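Long-range contacts in kallikrein-10 (Homo sapiens, PDB 5LPF), which is a secreted kallikrein of the trypsin-like serine protease family, with a tumour-suppressor role in breast and prostate cancer: residues Q63-R68 and P109-L114; H94-L99 and S225-V230; M171-L176 and Q212-Y217. All coordinates share one frame; numbering follows the deposited sequence.

Contact 1: Q63-R68 and P109-L114; sequences QGEQLR and PRVRAL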
loop_
_atom_site.group_PDB
_atom_site.type_symbol
_atom_site.label_atom_id
_atom_site.label_comp_id
_atom_site.label_asym_id
_atom_site.label_seq_id
_atom_site.Cartn_x
_atom_site.Cartn_y
_atom_site.Cartn_z
ATOM N N GLN A 63 -18.826 -8.621 13.213
ATOM C CA GLN A 63 -18.649 -7.195 13.462
ATOM C C GLN A 63 -18.020 -6.526 12.244
ATOM O O GLN A 63 -17.991 -7.099 11.154
ATOM C CB GLN A 63 -17.781 -6.962 14.715
ATOM C CG GLN A 63 -16.262 -7.032 14.480
ATOM C CD GLN A 63 -15.444 -6.980 15.756
ATOM O OE1 GLN A 63 -14.880 -7.988 16.176
ATOM N NE2 GLN A 63 -15.362 -5.803 16.372
ATOM N N GLY A 64 -17.526 -5.312 12.437
ATOM C CA GLY A 64 -16.672 -4.653 11.476
ATOM C C GLY A 64 -17.363 -3.488 10.790
ATOM O O GLY A 64 -18.581 -3.312 10.861
ATOM N N GLU A 65 -16.547 -2.696 10.106
ATOM C CA GLU A 65 -17.075 -1.539 9.403
ATOM C C GLU A 65 -17.837 -2.013 8.175
ATOM O O GLU A 65 -19.072 -1.992 8.158
ATOM C CB GLU A 65 -15.950 -0.583 9.003
ATOM C CG GLU A 65 -15.969 0.750 9.732
ATOM C CD GLU A 65 -17.162 1.612 9.357
ATOM O OE1 GLU A 65 -17.844 1.299 8.357
ATOM O OE2 GLU A 65 -17.420 2.606 10.066
ATOM N N GLN A 66 -17.116 -2.477 7.159
ATOM C CA GLN A 66 -17.747 -3.040 5.976
ATOM C C GLN A 66 -16.893 -4.191 5.485
ATOM O O GLN A 66 -15.678 -4.041 5.326
ATOM C CB GLN A 66 -17.897 -2.004 4.861
ATOM C CG GLN A 66 -18.976 -0.986 5.105
ATOM C CD GLN A 66 -18.713 0.272 4.324
ATOM O OE1 GLN A 66 -19.062 0.387 3.148
ATOM N NE2 GLN A 66 -17.982 1.181 4.940
ATOM N N LEU A 67 -17.529 -5.325 5.230
ATOM C CA LEU A 67 -16.839 -6.541 4.834
ATOM C C LEU A 67 -17.294 -6.865 3.423
ATOM O O LEU A 67 -18.496 -7.005 3.172
ATOM C CB LEU A 67 -17.149 -7.701 5.782
ATOM C CG LEU A 67 -17.011 -7.514 7.296
ATOM C CD1 LEU A 67 -17.517 -8.757 8.007
ATOM C CD2 LEU A 67 -15.578 -7.213 7.707
ATOM N N ARG A 68 -16.345 -6.955 2.502
ATOM C CA ARG A 68 -16.657 -7.258 1.118
ATOM C C ARG A 68 -15.801 -8.426 0.669
ATOM O O ARG A 68 -14.651 -8.584 1.089
ATOM C CB ARG A 68 -16.418 -6.061 0.181
ATOM C CG ARG A 68 -17.326 -4.859 0.399
ATOM C CD ARG A 68 -18.792 -5.161 0.129
ATOM N NE ARG A 68 -19.584 -3.934 0.132
ATOM C CZ ARG A 68 -20.027 -3.334 1.231
ATOM N NH1 ARG A 68 -19.752 -3.846 2.423
ATOM N NH2 ARG A 68 -20.738 -2.218 1.140
ATOM N N PRO A 109 -17.407 9.379 5.664
ATOM C CA PRO A 109 -16.192 9.842 6.361
ATOM C C PRO A 109 -15.336 8.692 6.854
ATOM O O PRO A 109 -14.099 8.731 6.779
ATOM C CB PRO A 109 -16.759 10.672 7.521
ATOM C CG PRO A 109 -18.100 10.051 7.792
ATOM C CD PRO A 109 -18.630 9.620 6.450
ATOM N N ARG A 110 -16.003 7.656 7.357
ATOM C CA ARG A 110 -15.355 6.429 7.795
ATOM C C ARG A 110 -14.583 5.763 6.664
ATOM O O ARG A 110 -13.450 5.309 6.857
ATOM C CB ARG A 110 -16.437 5.491 8.321
ATOM C CG ARG A 110 -17.800 5.846 7.713
ATOM C CD ARG A 110 -18.817 4.728 7.819
ATOM N NE ARG A 110 -18.858 3.876 6.631
ATOM C CZ ARG A 110 -19.570 4.150 5.541
ATOM N NH1 ARG A 110 -19.566 3.322 4.509
ATOM N NH2 ARG A 110 -20.289 5.260 5.479
ATOM N N VAL A 111 -15.198 5.663 5.488
ATOM C CA VAL A 111 -14.693 4.853 4.385
ATOM C C VAL A 111 -14.793 5.672 3.105
ATOM O O VAL A 111 -15.901 5.959 2.634
ATOM C CB VAL A 111 -15.462 3.532 4.249
ATOM C CG1 VAL A 111 -14.940 2.721 3.076
ATOM C CG2 VAL A 111 -15.370 2.737 5.537
ATOM N N ARG A 112 -13.648 6.003 2.514
ATOM C CA ARG A 112 -13.601 6.642 1.207
ATOM C C ARG A 112 -12.383 6.139 0.460
ATOM O O ARG A 112 -11.434 5.621 1.051
ATOM C CB ARG A 112 -13.468 8.175 1.252
ATOM C CG ARG A 112 -14.327 8.926 2.213
ATOM C CD ARG A 112 -13.480 9.730 3.193
ATOM N NE ARG A 112 -12.632 10.714 2.523
ATOM C CZ ARG A 112 -11.866 11.597 3.157
ATOM N NH1 ARG A 112 -11.835 11.622 4.484
ATOM N NH2 ARG A 112 -11.129 12.456 2.465
ATOM N N ALA A 113 -12.413 6.320 -0.853
ATOM C CA ALA A 113 -11.248 5.983 -1.640
ATOM C C ALA A 113 -10.141 6.991 -1.352
ATOM O O ALA A 113 -10.380 8.081 -0.824
ATOM C CB ALA A 113 -11.588 5.972 -3.130
ATOM N N LEU A 114 -8.916 6.633 -1.720
ATOM C CA LEU A 114 -7.796 7.552 -1.594
ATOM C C LEU A 114 -7.475 8.077 -2.987
ATOM O O LEU A 114 -7.479 7.320 -3.962
ATOM C CB LEU A 114 -6.575 6.867 -0.966
ATOM C CG LEU A 114 -5.383 7.633 -0.356
ATOM C CD1 LEU A 114 -4.230 6.674 -0.078
ATOM C CD2 LEU A 114 -4.890 8.841 -1.139
#
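Glu65 and Arg110 are where the two backbones come closest, and even there the CA of Glu65 stays 8.3 Å from the CA of Arg110. The chain at 63-68 runs from a loop into a barrel strand, while 109-114 is irregular throughout, so side chains alone bridge the gap. Glu65 and Arg110 form a salt bridge that runs through the inner nitrogen alone: Arg110 NE lies 3.3 Å from Glu65 OE1, a weak bond bent to 134° at the hydrogen. Glu65 OE1 comes in at the guanidinium edge, the carboxylate and guanidinium planes 16° apart. The second carboxylate oxygen meets carbon instead, with Glu65 OE2 3.4 Å from Arg110 CD. A bend at chi3 (-94°) folds the end of Arg110 round, leaving Gln66 at the rim of the guanidinium. The Gln66 side chain crosses that of Arg110 at about a right angle; its NE2 makes a weak bond of 3.4 Å to Glu65 OE1, and its OE1 accepts from the backbone N of Val106. Next to these polar groups, Val111 CG2 comes up to Gln66 NE2. A leucine in place of Arg110 would probably leave the Glu65 carboxylate without its counter-charge and let that side chain swing more freely. Two weak donors therefore share Glu65 OE1, one charged and one neutral, at an exposed and poorly ordered glutamate; the link between barrel strand and loop is a weak electrostatic one, and Val111 is buried because it also packs on Val54 and Leu33 of the barrel.

Contact 2: H94-L99 and S225-V230; sequences HDLMLL and SWINKV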
loop_
_atom_site.group_PDB
_atom_site.type_symbol
_atom_site.label_atom_id
_atom_site.label_comp_id
_atom_site.label_asym_id
_atom_site.label_seq_id
_atom_site.Cartn_x
_atom_site.Cartn_y
_atom_site.Cartn_z
ATOM N N HIS A 94 6.868 -5.885 -11.258
ATOM C CA HIS A 94 5.741 -4.959 -11.190
ATOM C C HIS A 94 4.780 -5.569 -10.195
ATOM O O HIS A 94 3.906 -6.363 -10.545
ATOM C CB HIS A 94 5.132 -4.721 -12.535
ATOM C CG HIS A 94 6.128 -4.257 -13.544
ATOM N ND1 HIS A 94 6.763 -3.037 -13.452
ATOM C CD2 HIS A 94 6.645 -4.868 -14.634
ATOM C CE1 HIS A 94 7.605 -2.905 -14.460
ATOM N NE2 HIS A 94 7.551 -4.002 -15.193
ATOM N N ASP A 95 4.924 -5.141 -8.941
ATOM C CA ASP A 95 4.217 -5.752 -7.819
ATOM C C ASP A 95 2.963 -4.920 -7.559
ATOM O O ASP A 95 2.929 -4.033 -6.710
ATOM C CB ASP A 95 5.161 -5.766 -6.615
ATOM C CG ASP A 95 4.781 -6.773 -5.545
ATOM O OD1 ASP A 95 3.911 -7.636 -5.797
ATOM O OD2 ASP A 95 5.380 -6.702 -4.445
ATOM N N LEU A 96 1.902 -5.258 -8.287
ATOM C CA LEU A 96 0.639 -4.541 -8.179
ATOM C C LEU A 96 -0.511 -5.444 -8.588
ATOM O O LEU A 96 -0.398 -6.173 -9.567
ATOM C CB LEU A 96 0.682 -3.265 -9.048
ATOM C CG LEU A 96 0.169 -1.971 -8.415
ATOM C CD1 LEU A 96 0.789 -1.742 -7.041
ATOM C CD2 LEU A 96 0.438 -0.785 -9.329
ATOM N N MET A 97 -1.629 -5.358 -7.877
ATOM C CA MET A 97 -2.825 -6.095 -8.266
ATOM C C MET A 97 -4.057 -5.309 -7.850
ATOM O O MET A 97 -4.056 -4.660 -6.807
ATOM C CB MET A 97 -2.821 -7.517 -7.673
ATOM C CG MET A 97 -4.139 -8.268 -7.726
ATOM S SD MET A 97 -3.952 -9.870 -6.940
ATOM C CE MET A 97 -3.895 -9.350 -5.244
ATOM N N LEU A 98 -5.083 -5.333 -8.694
ATOM C CA LEU A 98 -6.344 -4.664 -8.416
ATOM C C LEU A 98 -7.397 -5.709 -8.075
ATOM O O LEU A 98 -7.584 -6.676 -8.820
ATOM C CB LEU A 98 -6.788 -3.813 -9.608
ATOM C CG LEU A 98 -6.144 -2.425 -9.554
ATOM C CD1 LEU A 98 -6.030 -1.798 -10.934
ATOM C CD2 LEU A 98 -6.903 -1.513 -8.586
ATOM N N LEU A 99 -8.064 -5.513 -6.944
ATOM C CA LEU A 99 -9.088 -6.417 -6.440
ATOM C C LEU A 99 -10.421 -5.686 -6.509
ATOM O O LEU A 99 -10.568 -4.611 -5.918
ATOM C CB LEU A 99 -8.774 -6.828 -5.001
ATOM C CG LEU A 99 -7.611 -7.785 -4.735
ATOM C CD1 LEU A 99 -7.568 -8.157 -3.268
ATOM C CD2 LEU A 99 -7.728 -9.033 -5.582
ATOM N N SER A 225 -1.913 4.606 -16.080
ATOM C CA SER A 225 -2.626 4.180 -17.279
ATOM C C SER A 225 -3.302 2.833 -17.059
ATOM O O SER A 225 -4.470 2.646 -17.416
ATOM C CB SER A 225 -1.669 4.117 -18.469
ATOM O OG SER A 225 -1.294 5.416 -18.890
ATOM N N TRP A 226 -2.577 1.878 -16.475
ATOM C CA TRP A 226 -3.156 0.564 -16.217
ATOM C C TRP A 226 -4.229 0.628 -15.134
ATOM O O TRP A 226 -5.311 0.049 -15.292
ATOM C CB TRP A 226 -2.052 -0.426 -15.834
ATOM C CG TRP A 226 -2.565 -1.777 -15.429
ATOM C CD1 TRP A 226 -3.018 -2.763 -16.255
ATOM C CD2 TRP A 226 -2.657 -2.297 -14.097
ATOM N NE1 TRP A 226 -3.401 -3.860 -15.521
ATOM C CE2 TRP A 226 -3.188 -3.599 -14.192
ATOM C CE3 TRP A 226 -2.349 -1.783 -12.833
ATOM C CZ2 TRP A 226 -3.416 -4.398 -13.072
ATOM C CZ3 TRP A 226 -2.575 -2.578 -11.723
ATOM C CH2 TRP A 226 -3.103 -3.870 -11.850
ATOM N N ILE A 227 -3.955 1.334 -14.032
ATOM C CA ILE A 227 -4.906 1.380 -12.919
ATOM C C ILE A 227 -6.236 1.973 -13.364
ATOM O O ILE A 227 -7.297 1.366 -13.184
ATOM C CB ILE A 227 -4.322 2.172 -11.735
ATOM C CG1 ILE A 227 -3.103 1.462 -11.147
ATOM C CG2 ILE A 227 -5.387 2.380 -10.669
ATOM C CD1 ILE A 227 -2.512 2.175 -9.946
ATOM N N ASN A 228 -6.191 3.155 -13.985
ATOM C CA ASN A 228 -7.417 3.845 -14.373
ATOM C C ASN A 228 -8.244 3.011 -15.337
ATOM O O ASN A 228 -9.478 2.997 -15.248
ATOM C CB ASN A 228 -7.079 5.202 -14.990
ATOM C CG ASN A 228 -6.945 6.290 -13.952
ATOM O OD1 ASN A 228 -7.712 6.335 -12.988
ATOM N ND2 ASN A 228 -5.971 7.173 -14.137
ATOM N N LYS A 229 -7.580 2.317 -16.261
ATOM C CA LYS A 229 -8.259 1.559 -17.304
ATOM C C LYS A 229 -8.808 0.224 -16.814
ATOM O O LYS A 229 -9.807 -0.258 -17.359
ATOM C CB LYS A 229 -7.281 1.318 -18.455
ATOM N N VAL A 230 -8.192 -0.379 -15.793
ATOM C CA VAL A 230 -8.775 -1.565 -15.165
ATOM C C VAL A 230 -10.028 -1.199 -14.379
ATOM O O VAL A 230 -11.027 -1.930 -14.398
ATOM C CB VAL A 230 -7.733 -2.289 -14.294
ATOM C CG1 VAL A 230 -8.420 -3.144 -13.252
ATOM C CG2 VAL A 230 -6.858 -3.165 -15.165
#
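Leu98 and Trp226 meet head-on: the leucine comes off its strand, the indole off the helix, and CD1 of Leu98 settles over one face of the six-membered ring. That CH-pi contact puts Leu98 CD1 4.0 Å from the ring centroid, 26° off the normal. The indole reaches across because its CG stands opposite the backbone N (chi1 175°), which swings the ring out from the helix to the strand. Val230 comes one helical turn on. Within the helix its CG2 lies over that same indole face, 3.5 Å above the plane near the rim, while its CG1 reaches across to within 3.6 Å of Leu98 CD1 as the two side chains slide past each other. One leucine methyl is thus held between the indole and the valine. The edge of the indole is turned to the strand backbone, with Met97 CA near the ring plane, 4.2 Å from Trp226 CH2. Alongside, Ile227 fills the flank: its CD1 is 4.2 Å from Leu96 CD2, and its CG2 equally far from Leu98 CD1.

Helix and strand axes run almost parallel, 19° apart and 10.0 Å away. Leu96 and Leu98 point to the helix; Met97, between them, points away from it. Trp38 and Leu40 on the next strand extend the apolar patch, and the Trp226 ring also meets that of His76. Just before this patch comes Asp95, the charge-relay aspartate by similarity, hydrogen-bonded to His44 and Ser202. Chemically the interface depends on shape and dispersion, and the C-terminal helix, as in other chymotrypsin-like proteases, is held to the N-terminal barrel through an apolar surface with one CH-pi contact.

Contact 3: M171-L176 and Q212-Y217; sequences MICAGL and QHPAVY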
loop_
_atom_site.group_PDB
_atom_site.type_symbol
_atom_site.label_atom_id
_atom_site.label_comp_id
_atom_site.label_asym_id
_atom_site.label_seq_id
_atom_site.Cartn_x
_atom_site.Cartn_y
_atom_site.Cartn_z
ATOM N N MET A 171 9.846 2.752 -8.825
ATOM C CA MET A 171 9.819 2.382 -7.415
ATOM C C MET A 171 10.107 3.595 -6.545
ATOM O O MET A 171 10.479 4.668 -7.026
ATOM C CB MET A 171 10.848 1.302 -7.099
ATOM C CG MET A 171 10.650 0.020 -7.827
ATOM S SD MET A 171 10.814 -1.319 -6.705
ATOM C CE MET A 171 12.569 -1.518 -6.908
ATOM N N ILE A 172 9.972 3.382 -5.239
ATOM C CA ILE A 172 10.243 4.392 -4.229
ATOM C C ILE A 172 10.952 3.667 -3.100
ATOM O O ILE A 172 10.413 2.702 -2.547
ATOM C CB ILE A 172 8.967 5.065 -3.691
ATOM C CG1 ILE A 172 8.262 5.892 -4.768
ATOM C CG2 ILE A 172 9.307 5.920 -2.496
ATOM C CD1 ILE A 172 9.101 7.010 -5.333
ATOM N N CYS A 173 12.153 4.117 -2.762
ATOM C CA CYS A 173 12.804 3.709 -1.529
ATOM C C CYS A 173 12.371 4.726 -0.483
ATOM O O CYS A 173 12.557 5.933 -0.674
ATOM C CB CYS A 173 14.326 3.650 -1.695
ATOM S SG CYS A 173 15.112 2.028 -1.322
ATOM N N ALA A 174 11.798 4.256 0.616
ATOM C CA ALA A 174 11.184 5.151 1.588
ATOM C C ALA A 174 11.906 5.029 2.920
ATOM O O ALA A 174 11.860 3.972 3.560
ATOM C CB ALA A 174 9.704 4.820 1.745
ATOM N N GLY A 175 12.562 6.108 3.340
ATOM C CA GLY A 175 13.322 6.067 4.574
ATOM C C GLY A 175 12.462 6.352 5.786
ATOM O O GLY A 175 11.818 7.403 5.878
ATOM N N LEU A 176 12.489 5.430 6.739
ATOM C CA LEU A 176 11.799 5.577 8.009
ATOM C C LEU A 176 12.693 6.372 8.947
ATOM O O LEU A 176 13.917 6.216 8.923
ATOM C CB LEU A 176 11.475 4.202 8.594
ATOM C CG LEU A 176 10.152 3.969 9.325
ATOM C CD1 LEU A 176 8.974 4.582 8.592
ATOM C CD2 LEU A 176 9.936 2.481 9.490
ATOM N N GLN A 212 17.424 1.623 9.582
ATOM C CA GLN A 212 18.482 2.047 8.670
ATOM C C GLN A 212 18.205 1.579 7.249
ATOM O O GLN A 212 18.562 2.260 6.278
ATOM C CB GLN A 212 19.840 1.529 9.154
ATOM C CG GLN A 212 20.428 2.316 10.324
ATOM C CD GLN A 212 21.888 1.974 10.607
ATOM O OE1 GLN A 212 22.680 1.765 9.688
ATOM N NE2 GLN A 212 22.245 1.910 11.886
ATOM N N HIS A 213 17.574 0.448 7.109
ATOM C CA HIS A 213 17.340 -0.018 5.752
ATOM C C HIS A 213 15.995 0.486 5.246
ATOM O O HIS A 213 15.000 0.448 5.977
ATOM C CB HIS A 213 17.396 -1.540 5.703
ATOM C CG HIS A 213 16.204 -2.215 6.312
ATOM N ND1 HIS A 213 16.179 -2.622 7.629
ATOM C CD2 HIS A 213 15.016 -2.591 5.784
ATOM C CE1 HIS A 213 15.018 -3.191 7.895
ATOM N NE2 HIS A 213 14.295 -3.189 6.791
ATOM N N PRO A 214 15.948 0.961 4.004
ATOM C CA PRO A 214 14.692 1.499 3.478
ATOM C C PRO A 214 13.794 0.422 2.898
ATOM O O PRO A 214 14.253 -0.580 2.343
ATOM C CB PRO A 214 15.190 2.467 2.396
ATOM C CG PRO A 214 16.365 1.752 1.833
ATOM C CD PRO A 214 17.044 1.087 3.023
ATOM N N ALA A 215 12.490 0.650 3.008
ATOM C CA ALA A 215 11.506 -0.212 2.376
ATOM C C ALA A 215 11.350 0.167 0.909
ATOM O O ALA A 215 11.596 1.308 0.508
ATOM C CB ALA A 215 10.164 -0.117 3.102
ATOM N N VAL A 216 10.917 -0.800 0.112
ATOM C CA VAL A 216 10.802 -0.644 -1.332
ATOM C C VAL A 216 9.328 -0.647 -1.727
ATOM O O VAL A 216 8.616 -1.636 -1.506
ATOM C CB VAL A 216 11.602 -1.733 -2.057
ATOM C CG1 VAL A 216 11.323 -1.713 -3.510
ATOM C CG2 VAL A 216 13.085 -1.487 -1.841
ATOM N N TYR A 217 8.875 0.462 -2.313
ATOM C CA TYR A 217 7.497 0.639 -2.743
ATOM C C TYR A 217 7.408 0.724 -4.259
ATOM O O TYR A 217 8.288 1.280 -4.922
ATOM C CB TYR A 217 6.876 1.904 -2.142
ATOM C CG TYR A 217 6.653 1.852 -0.648
ATOM C CD1 TYR A 217 7.718 1.917 0.237
ATOM C CD2 TYR A 217 5.373 1.730 -0.125
ATOM C CE1 TYR A 217 7.517 1.869 1.597
ATOM C CE2 TYR A 217 5.162 1.678 1.236
ATOM C CZ TYR A 217 6.239 1.748 2.094
ATOM O OH TYR A 217 6.040 1.696 3.454
#
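Ala174 and Tyr217 make the apolar centre, the methyl CB of Ala174 lying 3.7 Å from CE1 of the tyrosine, obliquely to its ring. Ile172 joins on the same face of the sheet, its CB beside that of Tyr217, and Leu201 and Ile151 of the flanking strands cover this side further. With CG of Tyr217 set opposite the carbonyl carbon (chi1 -68°), the ring lies back along the sheet beside Ala174 and brings its edge round to Ile172 O, which sits in the ring plane. On the other face Cys173 and Val216 pair. Cys173 SG rests 3.4 Å from Pro214 CG and 4.1 Å from Val216 CG2, and it is tied by a disulfide to Cys159 of the short helix 158-162. At the start of strand 171-176, Met171, its chain bent twice, lays SD and CE across Val216 CG1.

Outward from these side chains the strands are joined by their backbones. Ile172 and Tyr217 form a hydrogen-bonded antiparallel pair: Ile172 N to Tyr217 O and Tyr217 N to Ile172 O both measure 2.7 Å, the second nearly straight at 169°. Ala174 N reaches Ala215 O at 3.0 Å, but the return bond from Ala215 N to Ala174 O is weak at 3.4 Å. Beyond it the pairing gives way to a loop, where Pro214 O accepts a hydrogen bond from Tyr163 OH and His213 NE2 is held by Val205 O. The two strands are neighbours in the C-terminal beta-barrel of the chymotrypsin fold; in relatives the counterpart of 215-217 borders the S1 specificity pocket, and the same is likely here.

Overall arrangement
From the N terminus, contact 1 opens at 63-68, where the chain enters strand 66-75, and contact 2 opens at 94-99 on the neighbouring strand. Contact 1 then closes at 109-114, before contact 2 has found its partner, so the two loops cross. The chain passes on to the second barrel, where contact 3 opens and closes between 171-176 and 212-217, wholly inside the loop of contact 2. That loop closes last, at 225-230. Contact 1 thus fastens the inter-barrel segment to barrel one, contact 3 joins two neighbouring strands of barrel two, and contact 2 brings the C-terminal helix back to barrel one. Contacts 1 and 3 lie on opposite sides of the molecule, centres about 28 Å apart.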